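Local coordinates for protein halorhodopsin (Halobacterium salinarum, PDB 2JAF) that works as a light-driven pump that probably carries chloride ions across the cell membrane, using a bound retinal chromophore, at residues T53-I62 against V253-A263; L123-L134 against D182-T192. The protein carries 2 engineered substitutions. All coordinates share one frame; numbering follows the deposited sequence.

Contact 1. Residues T53-I62 against V253-A263; sequences TIRPGRPRLI and VANNERTVAVA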
loop_
_atom_site.group_PDB
_atom_site.type_symbol
_atom_site.label_atom_id
_atom_site.label_comp_id
_atom_site.label_asym_id
_atom_site.label_seq_id
_atom_site.Cartn_x
_atom_site.Cartn_y
_atom_site.Cartn_z
ATOM N N THR A 53 -3.885 31.853 -2.915
ATOM C CA THR A 53 -3.900 32.317 -4.297
ATOM C C THR A 53 -2.960 31.544 -5.217
ATOM O O THR A 53 -2.270 32.135 -6.049
ATOM C CB THR A 53 -3.556 33.820 -4.381
ATOM O OG1 THR A 53 -2.279 34.058 -3.775
ATOM C CG2 THR A 53 -4.614 34.646 -3.668
ATOM N N ILE A 54 -2.939 30.223 -5.066
ATOM C CA ILE A 54 -2.096 29.371 -5.900
ATOM C C ILE A 54 -2.847 28.990 -7.168
ATOM O O ILE A 54 -3.921 28.392 -7.109
ATOM C CB ILE A 54 -1.681 28.081 -5.153
ATOM C CG1 ILE A 54 -0.701 28.424 -4.033
ATOM C CG2 ILE A 54 -1.046 27.090 -6.123
ATOM C CD1 ILE A 54 0.580 29.074 -4.518
ATOM N N ARG A 55 -2.278 29.342 -8.316
ATOM C CA ARG A 55 -2.903 29.040 -9.598
ATOM C C ARG A 55 -3.062 27.539 -9.801
ATOM O O ARG A 55 -2.238 26.751 -9.341
ATOM C CB ARG A 55 -2.073 29.625 -10.742
ATOM C CG ARG A 55 -0.638 29.133 -10.784
ATOM C CD ARG A 55 0.091 29.702 -11.988
ATOM N NE ARG A 55 -0.512 29.265 -13.243
ATOM C CZ ARG A 55 -0.101 29.654 -14.446
ATOM N NH1 ARG A 55 0.919 30.494 -14.562
ATOM N NH2 ARG A 55 -0.709 29.201 -15.534
ATOM N N PRO A 56 -4.134 27.126 -10.500
ATOM C CA PRO A 56 -4.410 25.712 -10.770
ATOM C C PRO A 56 -3.339 25.055 -11.636
ATOM O O PRO A 56 -2.543 25.736 -12.280
ATOM C CB PRO A 56 -5.776 25.756 -11.454
ATOM C CG PRO A 56 -5.746 27.068 -12.170
ATOM C CD PRO A 56 -5.159 27.985 -11.123
ATOM N N GLY A 57 -3.322 23.727 -11.644
ATOM C CA GLY A 57 -2.335 23.006 -12.428
ATOM C C GLY A 57 -1.235 22.419 -11.561
ATOM O O GLY A 57 -1.504 21.868 -10.494
ATOM N N ARG A 58 0.007 22.542 -12.021
ATOM C CA ARG A 58 1.163 22.021 -11.296
ATOM C C ARG A 58 1.288 22.591 -9.879
ATOM O O ARG A 58 1.438 21.841 -8.913
ATOM C CB ARG A 58 2.447 22.325 -12.076
ATOM C CG ARG A 58 2.457 21.799 -13.503
ATOM C CD ARG A 58 2.531 20.287 -13.536
ATOM N NE ARG A 58 3.783 19.792 -12.972
ATOM C CZ ARG A 58 4.123 18.507 -12.925
ATOM N NH1 ARG A 58 3.299 17.585 -13.410
ATOM N NH2 ARG A 58 5.287 18.142 -12.401
ATOM N N PRO A 59 1.231 23.928 -9.740
ATOM C CA PRO A 59 1.342 24.583 -8.432
ATOM C C PRO A 59 0.365 24.051 -7.387
ATOM O O PRO A 59 0.771 23.538 -6.343
ATOM C CB PRO A 59 1.080 26.051 -8.761
ATOM C CG PRO A 59 1.623 26.180 -10.143
ATOM C CD PRO A 59 1.098 24.933 -10.810
ATOM N N ARG A 60 -0.924 24.188 -7.677
ATOM C CA ARG A 60 -1.978 23.738 -6.776
ATOM C C ARG A 60 -1.824 22.262 -6.423
ATOM O O ARG A 60 -2.123 21.849 -5.304
ATOM C CB ARG A 60 -3.344 23.976 -7.424
ATOM C CG ARG A 60 -4.525 23.619 -6.546
ATOM C CD ARG A 60 -5.822 23.711 -7.333
ATOM N NE ARG A 60 -6.986 23.383 -6.517
ATOM C CZ ARG A 60 -7.408 24.115 -5.491
ATOM N NH1 ARG A 60 -6.759 25.222 -5.151
ATOM N NH2 ARG A 60 -8.478 23.740 -4.807
ATOM N N LEU A 61 -1.357 21.473 -7.384
ATOM C CA LEU A 61 -1.164 20.040 -7.183
ATOM C C LEU A 61 -0.075 19.751 -6.151
ATOM O O LEU A 61 -0.235 18.880 -5.293
ATOM C CB LEU A 61 -0.803 19.371 -8.510
ATOM C CG LEU A 61 -0.531 17.866 -8.472
ATOM C CD1 LEU A 61 -1.749 17.129 -7.930
ATOM C CD2 LEU A 61 -0.189 17.383 -9.871
ATOM N N ILE A 62 1.039 20.467 -6.246
ATOM C CA ILE A 62 2.131 20.273 -5.303
ATOM C C ILE A 62 1.685 20.807 -3.945
ATOM O O ILE A 62 2.101 20.307 -2.901
ATOM C CB ILE A 62 3.409 20.998 -5.771
ATOM C CG1 ILE A 62 3.873 20.408 -7.106
ATOM C CG2 ILE A 62 4.511 20.847 -4.732
ATOM C CD1 ILE A 62 5.071 21.114 -7.713
ATOM N N VAL A 253 7.315 27.456 -4.511
ATOM C CA VAL A 253 6.295 27.216 -5.524
ATOM C C VAL A 253 5.371 28.424 -5.684
ATOM O O VAL A 253 5.003 28.784 -6.803
ATOM C CB VAL A 253 5.454 25.962 -5.175
ATOM C CG1 VAL A 253 4.270 25.836 -6.125
ATOM C CG2 VAL A 253 6.327 24.714 -5.271
ATOM N N ALA A 254 5.008 29.055 -4.571
ATOM C CA ALA A 254 4.123 30.219 -4.615
ATOM C C ALA A 254 4.771 31.404 -5.325
ATOM O O ALA A 254 4.093 32.177 -6.009
ATOM C CB ALA A 254 3.712 30.619 -3.200
ATOM N N ASN A 255 6.086 31.543 -5.169
ATOM C CA ASN A 255 6.824 32.639 -5.790
ATOM C C ASN A 255 7.376 32.294 -7.171
ATOM O O ASN A 255 8.051 33.115 -7.798
ATOM C CB ASN A 255 7.983 33.067 -4.887
ATOM C CG ASN A 255 7.513 33.628 -3.563
ATOM O OD1 ASN A 255 6.751 34.596 -3.523
ATOM N ND2 ASN A 255 7.965 33.026 -2.468
ATOM N N ASN A 256 7.087 31.088 -7.647
ATOM C CA ASN A 256 7.585 30.649 -8.947
ATOM C C ASN A 256 6.557 29.814 -9.706
ATOM O O ASN A 256 6.901 28.838 -10.377
ATOM C CB ASN A 256 8.877 29.850 -8.749
ATOM C CG ASN A 256 9.982 30.680 -8.116
ATOM O OD1 ASN A 256 10.681 31.425 -8.799
ATOM N ND2 ASN A 256 10.131 30.569 -6.799
ATOM N N GLU A 257 5.293 30.212 -9.601
ATOM C CA GLU A 257 4.200 29.514 -10.265
ATOM C C GLU A 257 4.418 29.316 -11.764
ATOM O O GLU A 257 4.113 28.249 -12.298
ATOM C CB GLU A 257 2.888 30.264 -10.026
ATOM C CG GLU A 257 2.291 30.040 -8.643
ATOM C CD GLU A 257 1.214 31.050 -8.303
ATOM O OE1 GLU A 257 0.508 30.855 -7.291
ATOM O OE2 GLU A 257 1.079 32.047 -9.045
ATOM N N ARG A 258 4.943 30.335 -12.440
ATOM C CA ARG A 258 5.194 30.241 -13.878
ATOM C C ARG A 258 6.095 29.061 -14.219
ATOM O O ARG A 258 5.765 28.237 -15.069
ATOM C CB ARG A 258 5.859 31.516 -14.406
ATOM C CG ARG A 258 4.965 32.736 -14.497
ATOM C CD ARG A 258 5.691 33.848 -15.249
ATOM N NE ARG A 258 4.891 35.062 -15.377
ATOM C CZ ARG A 258 4.539 35.838 -14.357
ATOM N NH1 ARG A 258 4.916 35.528 -13.123
ATOM N NH2 ARG A 258 3.813 36.929 -14.574
ATOM N N THR A 259 7.242 28.992 -13.549
ATOM C CA THR A 259 8.212 27.931 -13.790
ATOM C C THR A 259 7.648 26.527 -13.575
ATOM O O THR A 259 7.904 25.623 -14.371
ATOM C CB THR A 259 9.457 28.116 -12.897
ATOM O OG1 THR A 259 10.017 29.417 -13.124
ATOM C CG2 THR A 259 10.505 27.061 -13.218
ATOM N N VAL A 260 6.880 26.340 -12.508
ATOM C CA VAL A 260 6.307 25.029 -12.223
ATOM C C VAL A 260 5.105 24.711 -13.109
ATOM O O VAL A 260 4.889 23.557 -13.481
ATOM C CB VAL A 260 5.882 24.911 -10.743
ATOM C CG1 VAL A 260 7.102 25.009 -9.846
ATOM C CG2 VAL A 260 4.890 26.002 -10.397
ATOM N N ALA A 261 4.331 25.736 -13.450
ATOM C CA ALA A 261 3.153 25.554 -14.290
ATOM C C ALA A 261 3.532 25.195 -15.722
ATOM O O ALA A 261 2.848 24.403 -16.371
ATOM C CB ALA A 261 2.297 26.819 -14.277
ATOM N N VAL A 262 4.623 25.776 -16.211
ATOM C CA VAL A 262 5.084 25.519 -17.572
ATOM C C VAL A 262 5.731 24.146 -17.732
ATOM O O VAL A 262 6.393 23.879 -18.735
ATOM C CB VAL A 262 6.100 26.590 -18.031
ATOM C CG1 VAL A 262 5.437 27.961 -18.052
ATOM C CG2 VAL A 262 7.306 26.592 -17.108
ATOM N N ALA A 263 5.535 23.278 -16.744
ATOM C CA ALA A 263 6.099 21.934 -16.787
ATOM C C ALA A 263 5.179 20.989 -17.554
ATOM O O ALA A 263 4.073 20.681 -17.107
ATOM C CB ALA A 263 6.321 21.416 -15.370
#
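Pro59 pushes its ring into a hollow formed by Val253, Glu257, Val260 and Ala261, a knob-into-hole fit. Its CG lies 3.3 Å from Val260 CG2, tighter than usual for two carbons, while Val253 CG1 meets Pro59 CB and CA. A rigid proline ring suits this first turn of helix 58-82, where no backbone N-H is needed for a helical bond. Arg58 lays its CG 3.0 Å from Val260 O; its chain, bent at both chi2 (-69°) and chi3 (-64°), turns the guanidinium, with Val260 O near its edge, to its partner Asp128. Arg55 crosses Glu257 through its methylenes, CD to Glu257 CB 3.5 Å, with guanidinium and carboxylate planes perpendicular. Their charged groups do not meet; instead Glu257 OE1 accepts a weak bond from Arg55 N (3.3 Å), and the guanidinium rests one face on Ala261 CB, a small methyl that permits close approach. Ile54 CD1 completes the patch against Ala254 CB at 3.7 Å. Further out, Leu126 of helix 106-127 backs Val253 and Val260. The short helix 257-261 thus folds nearly at right angles (93°) across the start of helix 58-82, at one end of the seven-helix bundle of the bacteriorhodopsin-like family.

Contact 2. Residues L123-L134 against D182-T192; sequences LGLLADVDLGSL and DWAASASSAGT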
loop_
_atom_site.group_PDB
_atom_site.type_symbol
_atom_site.label_atom_id
_atom_site.label_comp_id
_atom_site.label_asym_id
_atom_site.label_seq_id
_atom_site.Cartn_x
_atom_site.Cartn_y
_atom_site.Cartn_z
ATOM N N LEU A 123 8.359 16.285 -3.951
ATOM C CA LEU A 123 9.655 16.559 -4.556
ATOM C C LEU A 123 9.672 16.091 -6.013
ATOM O O LEU A 123 10.241 16.752 -6.883
ATOM C CB LEU A 123 10.753 15.829 -3.781
ATOM C CG LEU A 123 12.104 16.494 -3.515
ATOM C CD1 LEU A 123 13.157 15.408 -3.479
ATOM C CD2 LEU A 123 12.448 17.522 -4.576
ATOM N N GLY A 124 9.052 14.941 -6.268
ATOM C CA GLY A 124 9.008 14.398 -7.614
ATOM C C GLY A 124 8.225 15.267 -8.582
ATOM O O GLY A 124 8.642 15.462 -9.726
ATOM N N LEU A 125 7.085 15.779 -8.133
ATOM C CA LEU A 125 6.265 16.645 -8.971
ATOM C C LEU A 125 7.052 17.921 -9.263
ATOM O O LEU A 125 7.132 18.366 -10.403
ATOM C CB LEU A 125 4.951 16.983 -8.260
ATOM C CG LEU A 125 3.985 15.816 -8.030
ATOM C CD1 LEU A 125 2.814 16.261 -7.171
ATOM C CD2 LEU A 125 3.494 15.296 -9.375
ATOM N N LEU A 126 7.649 18.496 -8.225
ATOM C CA LEU A 126 8.438 19.711 -8.384
ATOM C C LEU A 126 9.526 19.513 -9.431
ATOM O O LEU A 126 9.749 20.376 -10.281
ATOM C CB LEU A 126 9.077 20.101 -7.049
ATOM C CG LEU A 126 9.960 21.350 -7.047
ATOM C CD1 LEU A 126 9.132 22.573 -7.414
ATOM C CD2 LEU A 126 10.583 21.525 -5.673
ATOM N N ALA A 127 10.198 18.367 -9.368
ATOM C CA ALA A 127 11.270 18.054 -10.303
ATOM C C ALA A 127 10.741 17.488 -11.618
ATOM O O ALA A 127 11.502 17.272 -12.556
ATOM C CB ALA A 127 12.239 17.068 -9.665
ATOM N N ASP A 128 9.435 17.243 -11.677
ATOM C CA ASP A 128 8.804 16.707 -12.882
ATOM C C ASP A 128 9.561 15.493 -13.422
ATOM O O ASP A 128 9.991 15.474 -14.577
ATOM C CB ASP A 128 8.735 17.799 -13.954
ATOM C CG ASP A 128 7.879 17.400 -15.137
ATOM O OD1 ASP A 128 6.721 16.988 -14.913
ATOM O OD2 ASP A 128 8.361 17.503 -16.284
ATOM N N VAL A 129 9.710 14.477 -12.578
ATOM C CA VAL A 129 10.426 13.262 -12.949
ATOM C C VAL A 129 9.528 12.273 -13.682
ATOM O O VAL A 129 8.316 12.455 -13.752
ATOM C CB VAL A 129 11.001 12.562 -11.696
ATOM C CG1 VAL A 129 11.883 13.530 -10.918
ATOM C CG2 VAL A 129 9.868 12.054 -10.818
ATOM N N ASP A 130 10.130 11.221 -14.227
ATOM C CA ASP A 130 9.365 10.201 -14.939
ATOM C C ASP A 130 8.482 9.453 -13.952
ATOM O O ASP A 130 8.890 9.191 -12.819
ATOM C CB ASP A 130 10.305 9.209 -15.628
ATOM C CG ASP A 130 11.098 9.840 -16.755
ATOM O OD1 ASP A 130 10.473 10.351 -17.709
ATOM O OD2 ASP A 130 12.346 9.821 -16.688
ATOM N N LEU A 131 7.271 9.114 -14.381
ATOM C CA LEU A 131 6.336 8.389 -13.531
ATOM C C LEU A 131 6.943 7.058 -13.100
ATOM O O LEU A 131 6.729 6.602 -11.977
ATOM C CB LEU A 131 5.021 8.130 -14.276
ATOM C CG LEU A 131 4.234 9.323 -14.828
ATOM C CD1 LEU A 131 4.048 10.359 -13.727
ATOM C CD2 LEU A 131 4.966 9.931 -16.023
ATOM N N GLY A 132 7.699 6.440 -14.003
ATOM C CA GLY A 132 8.327 5.165 -13.706
ATOM C C GLY A 132 9.351 5.280 -12.596
ATOM O O GLY A 132 9.449 4.407 -11.730
ATOM N N SER A 133 10.125 6.361 -12.626
ATOM C CA SER A 133 11.140 6.600 -11.610
ATOM C C SER A 133 10.446 6.841 -10.271
ATOM O O SER A 133 10.839 6.289 -9.245
ATOM C CB SER A 133 11.987 7.817 -11.990
ATOM O OG SER A 133 13.025 8.036 -11.052
ATOM N N LEU A 134 9.402 7.661 -10.288
ATOM C CA LEU A 134 8.660 7.963 -9.071
ATOM C C LEU A 134 8.152 6.670 -8.447
ATOM O O LEU A 134 8.240 6.472 -7.235
ATOM C CB LEU A 134 7.484 8.889 -9.385
ATOM C CG LEU A 134 6.591 9.306 -8.215
ATOM C CD1 LEU A 134 7.392 10.117 -7.206
ATOM C CD2 LEU A 134 5.420 10.117 -8.746
ATOM N N ASP A 182 18.927 10.734 -11.850
ATOM C CA ASP A 182 17.852 11.168 -12.741
ATOM C C ASP A 182 16.886 12.239 -12.233
ATOM O O ASP A 182 16.402 13.045 -13.023
ATOM C CB ASP A 182 17.066 9.954 -13.252
ATOM C CG ASP A 182 16.330 9.231 -12.157
ATOM O OD1 ASP A 182 16.959 8.909 -11.129
ATOM O OD2 ASP A 182 15.122 8.974 -12.331
ATOM N N TRP A 183 16.601 12.266 -10.934
ATOM C CA TRP A 183 15.700 13.287 -10.407
ATOM C C TRP A 183 16.341 14.670 -10.516
ATOM O O TRP A 183 15.647 15.674 -10.683
ATOM C CB TRP A 183 15.337 12.989 -8.946
ATOM C CG TRP A 183 14.260 11.951 -8.805
ATOM C CD1 TRP A 183 14.089 10.836 -9.577
ATOM C CD2 TRP A 183 13.234 11.908 -7.806
ATOM N NE1 TRP A 183 13.023 10.103 -9.119
ATOM C CE2 TRP A 183 12.479 10.736 -8.034
ATOM C CE3 TRP A 183 12.880 12.743 -6.740
ATOM C CZ2 TRP A 183 11.389 10.378 -7.235
ATOM C CZ3 TRP A 183 11.796 12.388 -5.944
ATOM C CH2 TRP A 183 11.063 11.216 -6.196
ATOM N N ALA A 184 17.668 14.716 -10.429
ATOM C CA ALA A 184 18.398 15.978 -10.527
ATOM C C ALA A 184 18.434 16.463 -11.972
ATOM O O ALA A 184 18.321 17.663 -12.236
ATOM C CB ALA A 184 19.815 15.806 -10.001
ATOM N N ALA A 185 18.594 15.527 -12.902
ATOM C CA ALA A 185 18.638 15.867 -14.318
ATOM C C ALA A 185 17.262 16.340 -14.768
ATOM O O ALA A 185 17.143 17.197 -15.645
ATOM C CB ALA A 185 19.074 14.658 -15.135
ATOM N N SER A 186 16.221 15.780 -14.161
ATOM C CA SER A 186 14.860 16.160 -14.502
ATOM C C SER A 186 14.561 17.574 -14.017
ATOM O O SER A 186 13.953 18.368 -14.734
ATOM C CB SER A 186 13.869 15.174 -13.889
ATOM O OG SER A 186 14.070 13.876 -14.426
ATOM N N ALA A 187 15.000 17.892 -12.802
ATOM C CA ALA A 187 14.773 19.219 -12.243
ATOM C C ALA A 187 15.432 20.282 -13.119
ATOM O O ALA A 187 14.893 21.375 -13.302
ATOM C CB ALA A 187 15.327 19.288 -10.827
ATOM N N SER A 188 16.601 19.950 -13.656
ATOM C CA SER A 188 17.341 20.865 -14.515
ATOM C C SER A 188 16.536 21.163 -15.772
ATOM O O SER A 188 16.391 22.318 -16.167
ATOM C CB SER A 188 18.693 20.256 -14.895
ATOM O OG SER A 188 19.426 21.122 -15.746
ATOM N N SER A 189 16.005 20.117 -16.396
ATOM C CA SER A 189 15.212 20.290 -17.607
ATOM C C SER A 189 13.871 20.939 -17.270
ATOM O O SER A 189 13.217 21.520 -18.134
ATOM C CB SER A 189 14.978 18.939 -18.287
ATOM O OG SER A 189 14.224 18.072 -17.457
ATOM N N ALA A 190 13.472 20.844 -16.004
ATOM C CA ALA A 190 12.208 21.413 -15.558
ATOM C C ALA A 190 12.378 22.846 -15.058
ATOM O O ALA A 190 11.400 23.516 -14.734
ATOM C CB ALA A 190 11.609 20.544 -14.458
ATOM N N GLY A 191 13.622 23.305 -14.997
ATOM C CA GLY A 191 13.899 24.653 -14.536
ATOM C C GLY A 191 13.742 24.822 -13.036
ATOM O O GLY A 191 13.564 25.938 -12.552
ATOM N N THR A 192 13.806 23.717 -12.296
ATOM C CA THR A 192 13.663 23.759 -10.839
ATOM C C THR A 192 14.904 23.237 -10.112
ATOM O O THR A 192 14.826 22.822 -8.950
ATOM C CB THR A 192 12.452 22.923 -10.379
ATOM O OG1 THR A 192 12.550 21.602 -10.927
ATOM C CG2 THR A 192 11.151 23.565 -10.828
#
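Ser133 OG joins two side chains of the other segment, donating a hydrogen bond to Asp182 OD2 (2.6 Å) and accepting one from Trp183 NE1 (2.8 Å). The carboxylate receives the hydroxyl on its syn lone pair, and the indole N-H finds the oxygen 2° from the ring plane, although bent to 141° at the hydrogen. With OG anti to the Ser133 backbone N (chi1 -177°), the hydroxyl can serve both. Serine fits because one small group both donates and accepts, satisfying the buried indole N-H. Val129 CG1 lies over one face of Trp183, 3.6 Å from the five-membered ring centroid, while Gly124, without a side chain, lets the six-membered ring approach its CA off-centre. Farther along, Thr192 OG1 donates to Leu126 O (3.1 Å), in the last turn of helix 106-127, from above the carbonyl plane. Ala127 and Ala187 pack methyl to methyl at 4.0 Å, small enough for their CA atoms to come within 4.2 Å. Asp182 O takes Ser186 N and Ser186 OG from opposite faces of its plane. The two hydrogen bonds linking indole, hydroxyl and carboxylate should fix the tryptophan's rotation, and the donated one may stabilise the Asp182 carboxylate against the like charge of Asp130.

In the fold
Both contacts lie on the same side of the chain's centre, contact 2 nested within the loop closed by contact 1. They share no helix: contact 1 joins helix 58-82 to helices 227-255 and 257-261, contact 2 joins helices 106-127 and 131-153 to helix 182-190. Contact 2 is buried, contact 1 only partly so. Accordingly, contact 1 relies on apolar packing and arginine methylenes with one weak bond across, contact 2 on a tryptophan packed among apolar groups, with hydrogen bonds at its N-H and at a helix end. They meet directly, Arg58 NH2 forming a salt bridge with Asp128 OD1 at 3.1 Å, while Ile62 CD1 packs on Leu126 CA. Leu61 and Leu134 reach a second subunit.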